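Local coordinates for glutathione synthetase-like effector 30 (Gpa-GSS30-apo) (PDB 5OET), which is a plant-parasitic nematode effector derived from glutathione synthetase, the ligase that uses ATP to join gamma-glutamylcysteine to glycine, and has probably taken on a new role, at residues Y234-E239 with C480-M485; A161-R166 with Y341-S346; W57-G62 with T84-L89. All coordinates share one frame; numbering follows the deposited sequence.

Contact 1. Residues Y234-E239 with C480-M485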
ATOM      1  N   TYR A 234     -10.963 -17.894  -9.283  1.00 44.55           N
ATOM      2  CA  TYR A 234     -10.979 -19.176  -8.578  1.00 45.07           C
ATOM      3  C   TYR A 234     -12.058 -20.125  -9.120  1.00 45.81           C
ATOM      4  O   TYR A 234     -11.785 -21.300  -9.347  1.00 47.64           O
ATOM      5  CB  TYR A 234     -11.203 -18.955  -7.086  1.00 45.99           C
ATOM      6  CG  TYR A 234     -11.212 -20.229  -6.254  1.00 47.56           C
ATOM      7  CD1 TYR A 234     -10.057 -20.937  -6.057  1.00 47.91           C
ATOM      8  CD2 TYR A 234     -12.372 -20.700  -5.648  1.00 48.78           C
ATOM      9  CE1 TYR A 234     -10.032 -22.080  -5.262  1.00 48.88           C
ATOM     10  CE2 TYR A 234     -12.362 -21.862  -4.896  1.00 50.16           C
ATOM     11  CZ  TYR A 234     -11.187 -22.543  -4.709  1.00 49.59           C
ATOM     12  OH  TYR A 234     -11.188 -23.668  -3.952  1.00 51.12           O
ATOM     13  N   GLN A 235     -13.276 -19.618  -9.317  1.00 45.19           N
ATOM     14  CA  GLN A 235     -14.347 -20.426  -9.888  1.00 45.77           C
ATOM     15  C   GLN A 235     -14.040 -20.823 -11.333  1.00 45.74           C
ATOM     16  O   GLN A 235     -14.389 -21.912 -11.723  1.00 47.55           O
ATOM     17  CB  GLN A 235     -15.705 -19.717  -9.834  1.00 45.49           C
ATOM     18  CG  GLN A 235     -16.257 -19.495  -8.443  1.00 45.35           C
ATOM     19  CD  GLN A 235     -16.611 -20.778  -7.742  1.00 46.68           C
ATOM     20  OE1 GLN A 235     -17.259 -21.653  -8.303  1.00 47.56           O
ATOM     21  NE2 GLN A 235     -16.178 -20.902  -6.503  1.00 47.55           N
ATOM     22  N   ALA A 236     -13.396 -19.957 -12.111  1.00 44.65           N
ATOM     23  CA  ALA A 236     -12.963 -20.322 -13.470  1.00 45.58           C
ATOM     24  C   ALA A 236     -11.911 -21.438 -13.464  1.00 47.37           C
ATOM     25  O   ALA A 236     -12.000 -22.406 -14.233  1.00 48.66           O
ATOM     26  CB  ALA A 236     -12.447 -19.111 -14.227  1.00 43.76           C
ATOM     27  N   TRP A 237     -10.922 -21.301 -12.592  1.00 48.23           N
ATOM     28  CA  TRP A 237      -9.907 -22.321 -12.407  1.00 50.08           C
ATOM     29  C   TRP A 237     -10.556 -23.664 -12.078  1.00 52.24           C
ATOM     30  O   TRP A 237     -10.238 -24.669 -12.696  1.00 54.19           O
ATOM     31  CB  TRP A 237      -8.968 -21.898 -11.287  1.00 50.54           C
ATOM     32  CG  TRP A 237      -7.817 -22.786 -11.094  1.00 52.55           C
ATOM     33  CD1 TRP A 237      -6.680 -22.831 -11.841  1.00 52.43           C
ATOM     34  CD2 TRP A 237      -7.671 -23.768 -10.071  1.00 54.66           C
ATOM     35  NE1 TRP A 237      -5.831 -23.783 -11.339  1.00 54.22           N
ATOM     36  CE2 TRP A 237      -6.416 -24.367 -10.247  1.00 55.16           C
ATOM     37  CE3 TRP A 237      -8.481 -24.196  -9.014  1.00 55.39           C
ATOM     38  CZ2 TRP A 237      -5.955 -25.376  -9.414  1.00 56.80           C
ATOM     39  CZ3 TRP A 237      -8.020 -25.186  -8.187  1.00 56.65           C
ATOM     40  CH2 TRP A 237      -6.770 -25.770  -8.389  1.00 57.43           C
ATOM     41  N   LEU A 238     -11.494 -23.670 -11.132  1.00 53.57           N
ATOM     42  CA  LEU A 238     -12.240 -24.885 -10.809  1.00 55.39           C
ATOM     43  C   LEU A 238     -13.021 -25.476 -11.988  1.00 56.79           C
ATOM     44  O   LEU A 238     -13.031 -26.691 -12.151  1.00 59.20           O
ATOM     45  CB  LEU A 238     -13.200 -24.651  -9.647  1.00 56.50           C
ATOM     46  CG  LEU A 238     -12.631 -24.433  -8.249  1.00 57.38           C
ATOM     47  CD1 LEU A 238     -13.780 -24.135  -7.286  1.00 58.48           C
ATOM     48  CD2 LEU A 238     -11.848 -25.652  -7.787  1.00 58.85           C
ATOM     49  N   GLU A 239     -13.672 -24.641 -12.803  1.00 56.58           N
ATOM     50  CA  GLU A 239     -14.395 -25.155 -13.978  1.00 57.30           C
ATOM     51  C   GLU A 239     -13.464 -25.803 -15.013  1.00 54.36           C
ATOM     52  O   GLU A 239     -13.888 -26.660 -15.762  1.00 53.60           O
ATOM     53  CB  GLU A 239     -15.229 -24.086 -14.690  1.00 61.17           C
ATOM     54  CG  GLU A 239     -16.205 -23.238 -13.862  1.00 66.30           C
ATOM     55  CD  GLU A 239     -16.850 -23.917 -12.637  1.00 73.03           C
ATOM     56  OE1 GLU A 239     -17.496 -24.999 -12.777  1.00 78.19           O
ATOM     57  OE2 GLU A 239     -16.733 -23.338 -11.516  1.00 74.61           O
ATOM     58  N   CYS A 480     -19.398  -9.750 -12.358  1.00 47.19           N
ATOM     59  CA  CYS A 480     -18.858 -10.830 -13.190  1.00 49.34           C
ATOM     60  C   CYS A 480     -19.779 -12.022 -13.292  1.00 48.32           C
ATOM     61  O   CYS A 480     -20.517 -12.329 -12.380  1.00 47.41           O
ATOM     62  CB  CYS A 480     -17.505 -11.342 -12.688  1.00 50.84           C
ATOM     63  SG  CYS A 480     -16.235 -10.102 -12.482  1.00 56.26           S
ATOM     64  N   LEU A 481     -19.629 -12.710 -14.413  1.00 48.74           N
ATOM     65  CA  LEU A 481     -20.300 -13.962 -14.741  1.00 49.57           C
ATOM     66  C   LEU A 481     -19.272 -15.064 -14.937  1.00 48.08           C
ATOM     67  O   LEU A 481     -18.114 -14.808 -15.292  1.00 45.50           O
ATOM     68  CB  LEU A 481     -20.985 -13.834 -16.100  1.00 50.51           C
ATOM     69  CG  LEU A 481     -22.406 -13.397 -16.223  1.00 51.99           C
ATOM     70  CD1 LEU A 481     -22.901 -13.644 -17.644  1.00 53.77           C
ATOM     71  CD2 LEU A 481     -23.195 -14.178 -15.213  1.00 53.91           C
ATOM     72  N   LEU A 482     -19.721 -16.294 -14.742  1.00 48.37           N
ATOM     73  CA  LEU A 482     -19.091 -17.451 -15.353  1.00 48.06           C
ATOM     74  C   LEU A 482     -20.182 -18.230 -16.096  1.00 48.92           C
ATOM     75  O   LEU A 482     -21.166 -18.695 -15.484  1.00 48.56           O
ATOM     76  CB  LEU A 482     -18.438 -18.303 -14.290  1.00 48.15           C
ATOM     77  CG  LEU A 482     -17.230 -19.062 -14.752  1.00 48.89           C
ATOM     78  CD1 LEU A 482     -16.152 -18.121 -15.266  1.00 47.90           C
ATOM     79  CD2 LEU A 482     -16.765 -19.910 -13.579  1.00 50.45           C
ATOM     80  N   GLY A 483     -20.022 -18.359 -17.406  1.00 48.19           N
ATOM     81  CA  GLY A 483     -21.094 -18.890 -18.233  1.00 50.92           C
ATOM     82  C   GLY A 483     -20.587 -19.711 -19.384  1.00 52.25           C
ATOM     83  O   GLY A 483     -19.426 -19.575 -19.777  1.00 51.12           O
ATOM     84  N   ASN A 484     -21.471 -20.563 -19.910  1.00 53.74           N
ATOM     85  CA  ASN A 484     -21.158 -21.463 -21.010  1.00 54.21           C
ATOM     86  C   ASN A 484     -21.800 -20.899 -22.256  1.00 56.46           C
ATOM     87  O   ASN A 484     -23.006 -20.780 -22.313  1.00 60.87           O
ATOM     88  CB  ASN A 484     -21.700 -22.860 -20.716  1.00 53.62           C
ATOM     89  CG  ASN A 484     -21.452 -23.836 -21.849  1.00 53.07           C
ATOM     90  OD1 ASN A 484     -21.822 -23.593 -23.001  1.00 52.38           O
ATOM     91  ND2 ASN A 484     -20.844 -24.954 -21.522  1.00 52.40           N
ATOM     92  N   MET A 485     -21.009 -20.609 -23.272  1.00 57.58           N
ATOM     93  CA  MET A 485     -21.512 -19.921 -24.452  1.00 59.81           C
ATOM     94  C   MET A 485     -22.174 -20.789 -25.503  1.00 61.70           C
ATOM     95  O   MET A 485     -22.700 -20.255 -26.480  1.00 61.83           O
ATOM     96  CB  MET A 485     -20.380 -19.163 -25.103  1.00 61.43           C
ATOM     97  CG  MET A 485     -19.755 -18.179 -24.157  1.00 62.61           C
ATOM     98  SD  MET A 485     -18.763 -17.076 -25.132  1.00 67.44           S
ATOM     99  CE  MET A 485     -17.388 -18.158 -25.535  1.00 66.87           C
TER
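Helix-on-sheet packing, in the ATP-grasp architecture expected of a eukaryotic glutathione synthetase relative, brings Gln235, Ala236 and Glu239 of helix 225-240 onto Leu482 of strand 469-484. Residues 234-239 and 480-484 run almost the same way, their N-to-C directions 15° apart and their axes 9.6 Å from each other at closest approach. Within 480-485 Leu482 alone supplies the side-chain contact: its isobutyl group rises from the sheet as a single bump, and its two methyls divide the helix surface between them. CD1 rests on the methyl CB of Ala236 at 4.0 Å. CD2 meets two residues one helical turn apart, CB of Gln235 at 3.9 Å and the CG methylene of Glu239. The chain of Glu239 is bent at chi2 and slants across the leucine, whereas the amide end of Gln235 turns off, its side chain touching Tyr492 on strand 490-504. Met162 of the adjoining strand 160-173 packs against both Ala236 and Leu482, extending the apolar surface under the helix. Leu481, one residue earlier in the strand, serves the other face of the sheet and meets Leu112 and Phe116 of helix 98-119. Setting CG of Leu482 roughly anti to the backbone N (chi1 -150°) carries CD2 to 3.6 Å from the carbonyl oxygen O of Gln235.

Contact 2. Residues A161-R166 with Y341-S346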
ATOM      1  N   ALA A 161     -16.783 -19.209 -20.624  1.00 50.85           N
ATOM      2  CA  ALA A 161     -16.230 -17.865 -20.631  1.00 50.27           C
ATOM      3  C   ALA A 161     -16.393 -17.285 -19.251  1.00 48.69           C
ATOM      4  O   ALA A 161     -17.345 -17.594 -18.552  1.00 48.85           O
ATOM      5  CB  ALA A 161     -16.957 -16.994 -21.658  1.00 50.17           C
ATOM      6  N   MET A 162     -15.434 -16.456 -18.878  1.00 49.66           N
ATOM      7  CA  MET A 162     -15.492 -15.614 -17.687  1.00 49.40           C
ATOM      8  C   MET A 162     -15.747 -14.217 -18.195  1.00 49.15           C
ATOM      9  O   MET A 162     -15.059 -13.758 -19.088  1.00 48.97           O
ATOM     10  CB  MET A 162     -14.168 -15.652 -16.955  1.00 49.13           C
ATOM     11  CG  MET A 162     -14.045 -14.646 -15.837  1.00 49.16           C
ATOM     12  SD  MET A 162     -12.580 -15.039 -14.888  1.00 48.51           S
ATOM     13  CE  MET A 162     -12.333 -13.460 -14.082  1.00 49.09           C
ATOM     14  N   PHE A 163     -16.734 -13.538 -17.628  1.00 49.94           N
ATOM     15  CA  PHE A 163     -17.220 -12.299 -18.211  1.00 49.80           C
ATOM     16  C   PHE A 163     -17.425 -11.277 -17.107  1.00 50.22           C
ATOM     17  O   PHE A 163     -18.336 -11.424 -16.298  1.00 51.50           O
ATOM     18  CB  PHE A 163     -18.496 -12.608 -18.988  1.00 49.95           C
ATOM     19  CG  PHE A 163     -19.260 -11.403 -19.418  1.00 49.45           C
ATOM     20  CD1 PHE A 163     -18.612 -10.288 -19.946  1.00 49.30           C
ATOM     21  CD2 PHE A 163     -20.650 -11.389 -19.313  1.00 49.90           C
ATOM     22  CE1 PHE A 163     -19.337  -9.171 -20.339  1.00 49.89           C
ATOM     23  CE2 PHE A 163     -21.385 -10.285 -19.705  1.00 49.73           C
ATOM     24  CZ  PHE A 163     -20.734  -9.175 -20.217  1.00 50.59           C
ATOM     25  N   CYS A 164     -16.537 -10.286 -17.058  1.00 50.23           N
ATOM     26  CA  CYS A 164     -16.566  -9.222 -16.056  1.00 51.47           C
ATOM     27  C   CYS A 164     -16.866  -7.912 -16.791  1.00 49.29           C
ATOM     28  O   CYS A 164     -16.305  -7.641 -17.855  1.00 47.15           O
ATOM     29  CB  CYS A 164     -15.230  -9.118 -15.286  1.00 54.44           C
ATOM     30  SG  CYS A 164     -14.867 -10.400 -14.020  1.00 60.37           S
ATOM     31  N   GLN A 165     -17.757  -7.109 -16.204  1.00 47.66           N
ATOM     32  CA  GLN A 165     -18.247  -5.882 -16.820  1.00 45.16           C
ATOM     33  C   GLN A 165     -18.183  -4.750 -15.825  1.00 43.11           C
ATOM     34  O   GLN A 165     -18.323  -4.977 -14.635  1.00 41.51           O
ATOM     35  CB  GLN A 165     -19.683  -6.085 -17.277  1.00 46.25           C
ATOM     36  CG  GLN A 165     -20.174  -5.207 -18.420  1.00 46.49           C
ATOM     37  CD  GLN A 165     -21.645  -5.450 -18.719  1.00 47.27           C
ATOM     38  OE1 GLN A 165     -22.493  -5.244 -17.862  1.00 47.89           O
ATOM     39  NE2 GLN A 165     -21.953  -5.904 -19.933  1.00 49.25           N
ATOM     40  N   ARG A 166     -17.917  -3.545 -16.330  1.00 43.33           N
ATOM     41  CA  ARG A 166     -18.128  -2.304 -15.588  1.00 43.63           C
ATOM     42  C   ARG A 166     -19.086  -1.452 -16.403  1.00 42.94           C
ATOM     43  O   ARG A 166     -18.756  -1.057 -17.507  1.00 43.68           O
ATOM     44  CB  ARG A 166     -16.807  -1.559 -15.329  1.00 43.89           C
ATOM     45  CG  ARG A 166     -16.865  -0.649 -14.086  1.00 44.95           C
ATOM     46  CD  ARG A 166     -15.623   0.217 -13.905  1.00 44.84           C
ATOM     47  NE  ARG A 166     -15.482   1.185 -15.000  1.00 45.90           N
ATOM     48  CZ  ARG A 166     -14.372   1.453 -15.701  1.00 45.89           C
ATOM     49  NH1 ARG A 166     -13.200   0.849 -15.446  1.00 46.94           N
ATOM     50  NH2 ARG A 166     -14.441   2.343 -16.683  1.00 45.37           N
ATOM     51  N   TYR A 341     -12.787 -13.021 -27.357  1.00 54.04           N
ATOM     52  CA  TYR A 341     -12.815 -11.871 -28.265  1.00 56.46           C
ATOM     53  C   TYR A 341     -14.198 -11.472 -28.759  1.00 55.60           C
ATOM     54  O   TYR A 341     -14.447 -10.287 -28.951  1.00 57.18           O
ATOM     55  CB  TYR A 341     -11.848 -12.049 -29.450  1.00 60.96           C
ATOM     56  CG  TYR A 341     -10.607 -11.229 -29.281  1.00 65.06           C
ATOM     57  CD1 TYR A 341     -10.635  -9.865 -29.529  1.00 67.95           C
ATOM     58  CD2 TYR A 341      -9.409 -11.798 -28.826  1.00 68.64           C
ATOM     59  CE1 TYR A 341      -9.502  -9.080 -29.348  1.00 70.48           C
ATOM     60  CE2 TYR A 341      -8.261 -11.027 -28.656  1.00 71.47           C
ATOM     61  CZ  TYR A 341      -8.321  -9.661 -28.918  1.00 71.82           C
ATOM     62  OH  TYR A 341      -7.215  -8.854 -28.764  1.00 77.25           O
ATOM     63  N   ILE A 342     -15.097 -12.444 -28.926  1.00 54.82           N
ATOM     64  CA  ILE A 342     -16.499 -12.181 -29.324  1.00 53.87           C
ATOM     65  C   ILE A 342     -17.170 -11.067 -28.511  1.00 53.11           C
ATOM     66  O   ILE A 342     -18.013 -10.330 -29.038  1.00 54.26           O
ATOM     67  CB  ILE A 342     -17.359 -13.475 -29.289  1.00 53.95           C
ATOM     68  CG1 ILE A 342     -18.748 -13.250 -29.881  1.00 55.42           C
ATOM     69  CG2 ILE A 342     -17.522 -14.016 -27.877  1.00 53.52           C
ATOM     70  CD1 ILE A 342     -18.741 -12.854 -31.332  1.00 56.94           C
ATOM     71  N   PHE A 343     -16.770 -10.926 -27.243  1.00 50.60           N
ATOM     72  CA  PHE A 343     -17.355  -9.915 -26.363  1.00 48.87           C
ATOM     73  C   PHE A 343     -16.951  -8.506 -26.740  1.00 48.93           C
ATOM     74  O   PHE A 343     -17.709  -7.569 -26.471  1.00 50.70           O
ATOM     75  CB  PHE A 343     -17.003 -10.189 -24.908  1.00 46.47           C
ATOM     76  CG  PHE A 343     -17.813 -11.282 -24.299  1.00 45.13           C
ATOM     77  CD1 PHE A 343     -17.580 -12.590 -24.637  1.00 45.47           C
ATOM     78  CD2 PHE A 343     -18.814 -11.001 -23.413  1.00 44.47           C
ATOM     79  CE1 PHE A 343     -18.319 -13.613 -24.080  1.00 45.33           C
ATOM     80  CE2 PHE A 343     -19.555 -12.013 -22.848  1.00 44.94           C
ATOM     81  CZ  PHE A 343     -19.314 -13.326 -23.188  1.00 45.20           C
ATOM     82  N   ALA A 344     -15.784  -8.348 -27.362  1.00 47.77           N
ATOM     83  CA  ALA A 344     -15.379  -7.050 -27.901  1.00 48.96           C
ATOM     84  C   ALA A 344     -16.341  -6.544 -28.981  1.00 50.06           C
ATOM     85  O   ALA A 344     -16.557  -5.335 -29.086  1.00 51.77           O
ATOM     86  CB  ALA A 344     -13.968  -7.114 -28.460  1.00 49.87           C
ATOM     87  N   LEU A 345     -16.898  -7.461 -29.774  1.00 49.56           N
ATOM     88  CA  LEU A 345     -17.920  -7.127 -30.767  1.00 50.17           C
ATOM     89  C   LEU A 345     -19.267  -6.721 -30.105  1.00 49.49           C
ATOM     90  O   LEU A 345     -19.948  -5.805 -30.566  1.00 48.90           O
ATOM     91  CB  LEU A 345     -18.106  -8.308 -31.739  1.00 50.89           C
ATOM     92  CG  LEU A 345     -18.908  -8.084 -33.020  1.00 52.16           C
ATOM     93  CD1 LEU A 345     -18.308  -6.990 -33.881  1.00 52.69           C
ATOM     94  CD2 LEU A 345     -18.993  -9.378 -33.812  1.00 53.15           C
ATOM     95  N   SER A 346     -19.636  -7.380 -29.011  1.00 48.23           N
ATOM     96  CA  SER A 346     -20.882  -7.038 -28.311  1.00 47.68           C
ATOM     97  C   SER A 346     -20.774  -5.804 -27.405  1.00 45.90           C
ATOM     98  O   SER A 346     -21.761  -5.426 -26.780  1.00 46.00           O
ATOM     99  CB  SER A 346     -21.402  -8.240 -27.499  1.00 47.86           C
ATOM    100  OG  SER A 346     -20.749  -8.365 -26.248  1.00 48.73           O
TER
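One face of the Phe163 ring is covered by Phe343, whose CE2 stands 3.4 Å above the ring plane and over its centre. The two rings neither stack nor meet edge-to-face: their planes are inclined at 44° and their centroids lie 4.6 Å apart. Phe343 leans in with CD2 and CE2, so that CE2 lies 3.5 Å from Phe163 CG while CD2 comes equally near to Phe163 CD1, at 3.5 Å. Ala161, two residues back along the strand, approaches the Phe343 ring at a slant, its CB 4.4 Å from CE1; its methyl thus meets the CE1 side of the phenyl group, and Phe163 the CD2-CE2 side.

Both side chains are aimed by their first torsion. CG of Phe163 stands anti to the backbone N (chi1 169°), and that of Phe343 lies beside its backbone N (chi1 -77°), which turns the phenyl group from the short, weakly bonded helix 342-345 onto strand 160-173. Met485 and Ser119 also touch Phe343, and Leu481 packs on Phe163. The other side chains of the short helix serve different neighbours, Ile342 and Leu345 reaching into helices 122-127 and 141-150. Alternation along the strand sends Met162 and Cys164 to the other side of the sheet.

His347 links the two segments: it is hydrogen-bonded through ND1 to Phe343 O and through NE2 to Gln165 NE2. Between the aromatic and methyl groups themselves the attraction is dispersion and exclusion of water, so helix 342-345 is held to the sheet here by buried shape and surface, without a charge or directed polar bond between these side chains.

Contact 3. Residues W57-G62 with T84-L89; sequences WALSNG and TQFLPL
Leu59 and Ala58, near the end of helix 44-59, press two bumps against strand 83-90. The larger is the CD2 methyl of Leu59, which settles 3.6 Å from Phe86 CB, at the edge of the phenyl ring and near its plane. The smaller, the Ala58 methyl, fills the dip between Phe86 and Leu89, with CB 4.1 Å from Phe86 CB and 4.3 Å from Leu89 CD2. Phe86 carries CG between its backbone N and carbonyl carbon (chi1 72°), which swings the ring off the helix toward Pro461 and leaves CB as the part that is touched. Behind this interface the side chain of Asn61 folds back: its ND2 donates to Trp57 O at 2.9 Å (N-H...O 158°) and also lies over the centre of one face of the Trp57 ring. Beyond Gly62 the chain enters strand 64-67, which pairs antiparallel with 83-90; the helix and this strand pair follow one another in the chain and lie at the subunit interface. Trp57 meets His267 of the second subunit edge-to-face, Leu59 packs on Phe66 of that subunit, and helix 196-210 of the same chain touches Trp57 and Leu89.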
ATOM      1  N   TRP A  57      -1.779   8.138   3.101  1.00 36.80           N
ATOM      2  CA  TRP A  57      -2.512   6.879   3.253  1.00 37.31           C
ATOM      3  C   TRP A  57      -2.548   6.086   1.931  1.00 38.14           C
ATOM      4  O   TRP A  57      -2.385   4.858   1.944  1.00 39.92           O
ATOM      5  CB  TRP A  57      -3.931   7.130   3.746  1.00 36.91           C
ATOM      6  CG  TRP A  57      -4.613   5.924   4.250  1.00 36.21           C
ATOM      7  CD1 TRP A  57      -4.724   5.532   5.548  1.00 36.96           C
ATOM      8  CD2 TRP A  57      -5.306   4.955   3.480  1.00 35.80           C
ATOM      9  NE1 TRP A  57      -5.419   4.355   5.639  1.00 36.70           N
ATOM     10  CE2 TRP A  57      -5.799   3.982   4.381  1.00 36.21           C
ATOM     11  CE3 TRP A  57      -5.555   4.801   2.111  1.00 35.34           C
ATOM     12  CZ2 TRP A  57      -6.540   2.895   3.962  1.00 36.20           C
ATOM     13  CZ3 TRP A  57      -6.264   3.712   1.690  1.00 35.10           C
ATOM     14  CH2 TRP A  57      -6.753   2.765   2.611  1.00 36.29           C
ATOM     15  N   ALA A  58      -2.766   6.781   0.811  1.00 37.64           N
ATOM     16  CA  ALA A  58      -2.711   6.184  -0.527  1.00 37.33           C
ATOM     17  C   ALA A  58      -1.367   5.538  -0.842  1.00 36.79           C
ATOM     18  O   ALA A  58      -1.314   4.395  -1.287  1.00 38.01           O
ATOM     19  CB  ALA A  58      -3.022   7.248  -1.574  1.00 39.14           C
ATOM     20  N   LEU A  59      -0.285   6.259  -0.575  1.00 36.89           N
ATOM     21  CA  LEU A  59       1.083   5.741  -0.730  1.00 36.99           C
ATOM     22  C   LEU A  59       1.404   4.547   0.174  1.00 37.34           C
ATOM     23  O   LEU A  59       2.303   3.756  -0.126  1.00 38.87           O
ATOM     24  CB  LEU A  59       2.110   6.854  -0.484  1.00 36.51           C
ATOM     25  CG  LEU A  59       2.075   8.003  -1.485  1.00 36.56           C
ATOM     26  CD1 LEU A  59       2.983   9.137  -1.023  1.00 37.18           C
ATOM     27  CD2 LEU A  59       2.469   7.539  -2.869  1.00 37.06           C
ATOM     28  N   SER A  60       0.674   4.419   1.268  1.00 38.09           N
ATOM     29  CA  SER A  60       0.824   3.306   2.200  1.00 38.75           C
ATOM     30  C   SER A  60      -0.083   2.104   1.915  1.00 38.27           C
ATOM     31  O   SER A  60       0.010   1.085   2.597  1.00 39.63           O
ATOM     32  CB  SER A  60       0.591   3.829   3.616  1.00 39.26           C
ATOM     33  OG  SER A  60       1.515   4.888   3.891  1.00 40.74           O
ATOM     34  N   ASN A  61      -0.954   2.204   0.914  1.00 38.15           N
ATOM     35  CA  ASN A  61      -1.982   1.183   0.694  1.00 37.63           C
ATOM     36  C   ASN A  61      -2.263   0.873  -0.765  1.00 38.68           C
ATOM     37  O   ASN A  61      -3.369   0.480  -1.109  1.00 39.07           O
ATOM     38  CB  ASN A  61      -3.234   1.625   1.404  1.00 37.27           C
ATOM     39  CG  ASN A  61      -3.097   1.470   2.873  1.00 37.56           C
ATOM     40  OD1 ASN A  61      -3.093   0.348   3.352  1.00 39.48           O
ATOM     41  ND2 ASN A  61      -2.888   2.557   3.588  1.00 36.65           N
ATOM     42  N   GLY A  62      -1.246   1.022  -1.617  1.00 39.03           N
ATOM     43  CA  GLY A  62      -1.326   0.561  -2.987  1.00 39.07           C
ATOM     44  C   GLY A  62      -2.120   1.396  -3.981  1.00 38.98           C
ATOM     45  O   GLY A  62      -2.325   0.962  -5.122  1.00 36.61           O
ATOM     46  N   THR A  84       6.990   4.898  -8.427  1.00 46.91           N
ATOM     47  CA  THR A  84       5.563   4.950  -8.211  1.00 45.15           C
ATOM     48  C   THR A  84       5.097   6.313  -7.713  1.00 43.48           C
ATOM     49  O   THR A  84       5.840   7.047  -7.057  1.00 41.42           O
ATOM     50  CB  THR A  84       5.079   3.863  -7.240  1.00 44.80           C
ATOM     51  OG1 THR A  84       5.831   3.927  -6.033  1.00 46.07           O
ATOM     52  CG2 THR A  84       5.220   2.496  -7.857  1.00 44.93           C
ATOM     53  N   GLN A  85       3.837   6.602  -8.050  1.00 42.46           N
ATOM     54  CA  GLN A  85       3.155   7.849  -7.729  1.00 42.23           C
ATOM     55  C   GLN A  85       1.729   7.527  -7.323  1.00 40.33           C
ATOM     56  O   GLN A  85       1.170   6.569  -7.838  1.00 39.03           O
ATOM     57  CB  GLN A  85       3.151   8.794  -8.940  1.00 42.85           C
ATOM     58  CG  GLN A  85       2.759  10.221  -8.615  1.00 43.92           C
ATOM     59  CD  GLN A  85       3.616  10.819  -7.509  1.00 45.62           C
ATOM     60  OE1 GLN A  85       3.324  10.650  -6.306  1.00 45.93           O
ATOM     61  NE2 GLN A  85       4.682  11.526  -7.905  1.00 47.80           N
ATOM     62  N   PHE A  86       1.149   8.317  -6.414  1.00 39.46           N
ATOM     63  CA  PHE A  86      -0.223   8.057  -5.954  1.00 39.47           C
ATOM     64  C   PHE A  86      -1.211   8.504  -7.018  1.00 39.51           C
ATOM     65  O   PHE A  86      -0.880   9.334  -7.871  1.00 38.65           O
ATOM     66  CB  PHE A  86      -0.558   8.660  -4.566  1.00 39.63           C
ATOM     67  CG  PHE A  86      -0.702  10.167  -4.550  1.00 41.21           C
ATOM     68  CD1 PHE A  86       0.422  10.993  -4.377  1.00 42.13           C
ATOM     69  CD2 PHE A  86      -1.947  10.759  -4.686  1.00 40.20           C
ATOM     70  CE1 PHE A  86       0.292  12.369  -4.374  1.00 42.45           C
ATOM     71  CE2 PHE A  86      -2.073  12.126  -4.679  1.00 40.98           C
ATOM     72  CZ  PHE A  86      -0.961  12.936  -4.527  1.00 42.34           C
ATOM     73  N   LEU A  87      -2.405   7.922  -6.968  1.00 38.87           N
ATOM     74  CA  LEU A  87      -3.441   8.188  -7.952  1.00 39.53           C
ATOM     75  C   LEU A  87      -4.250   9.404  -7.521  1.00 40.47           C
ATOM     76  O   LEU A  87      -4.651   9.491  -6.367  1.00 41.69           O
ATOM     77  CB  LEU A  87      -4.360   6.979  -8.065  1.00 38.99           C
ATOM     78  CG  LEU A  87      -3.730   5.679  -8.595  1.00 38.62           C
ATOM     79  CD1 LEU A  87      -4.709   4.515  -8.478  1.00 37.58           C
ATOM     80  CD2 LEU A  87      -3.250   5.823 -10.025  1.00 37.94           C
ATOM     81  N   PRO A  88      -4.514  10.345  -8.436  1.00 41.64           N
ATOM     82  CA  PRO A  88      -5.294  11.493  -7.992  1.00 42.64           C
ATOM     83  C   PRO A  88      -6.696  11.100  -7.485  1.00 41.98           C
ATOM     84  O   PRO A  88      -7.347  10.228  -8.046  1.00 41.59           O
ATOM     85  CB  PRO A  88      -5.364  12.371  -9.244  1.00 43.52           C
ATOM     86  CG  PRO A  88      -5.241  11.410 -10.363  1.00 43.50           C
ATOM     87  CD  PRO A  88      -4.226  10.421  -9.873  1.00 42.47           C
ATOM     88  N   LEU A  89      -7.121  11.780  -6.433  1.00 42.05           N
ATOM     89  CA  LEU A  89      -8.273  11.409  -5.635  1.00 42.83           C
ATOM     90  C   LEU A  89      -9.016  12.653  -5.162  1.00 42.50           C
ATOM     91  O   LEU A  89      -8.454  13.751  -5.071  1.00 43.75           O
ATOM     92  CB  LEU A  89      -7.820  10.594  -4.428  1.00 44.63           C
ATOM     93  CG  LEU A  89      -6.782  11.247  -3.472  1.00 46.92           C
ATOM     94  CD1 LEU A  89      -7.443  11.853  -2.246  1.00 48.60           C
ATOM     95  CD2 LEU A  89      -5.714  10.266  -3.003  1.00 47.41           C
TER

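Contact 3 closes first, a short loop of 21 residues that includes strand 64-67 and an unmodelled part, 69-81. Contact 2 then opens at 161-166 and contact 1 at 234-239; contact 2 closes at 341-346 and contact 1 at 480-485, so these two cross and none nests. The strands of contacts 1 and 2, 469-484 and 160-173, are neighbours, joined by the Cys164-Cys480 disulfide and by a probable hydrogen bond from Leu481 N to Phe163 O (2.6 Å). Contact 1 brings helix 225-240 to one face of this sheet, contact 2 helix 342-345 to the other. Contact 3 reaches the same sheet through strand 83-90, its centre about 30 Å from that of contact 2.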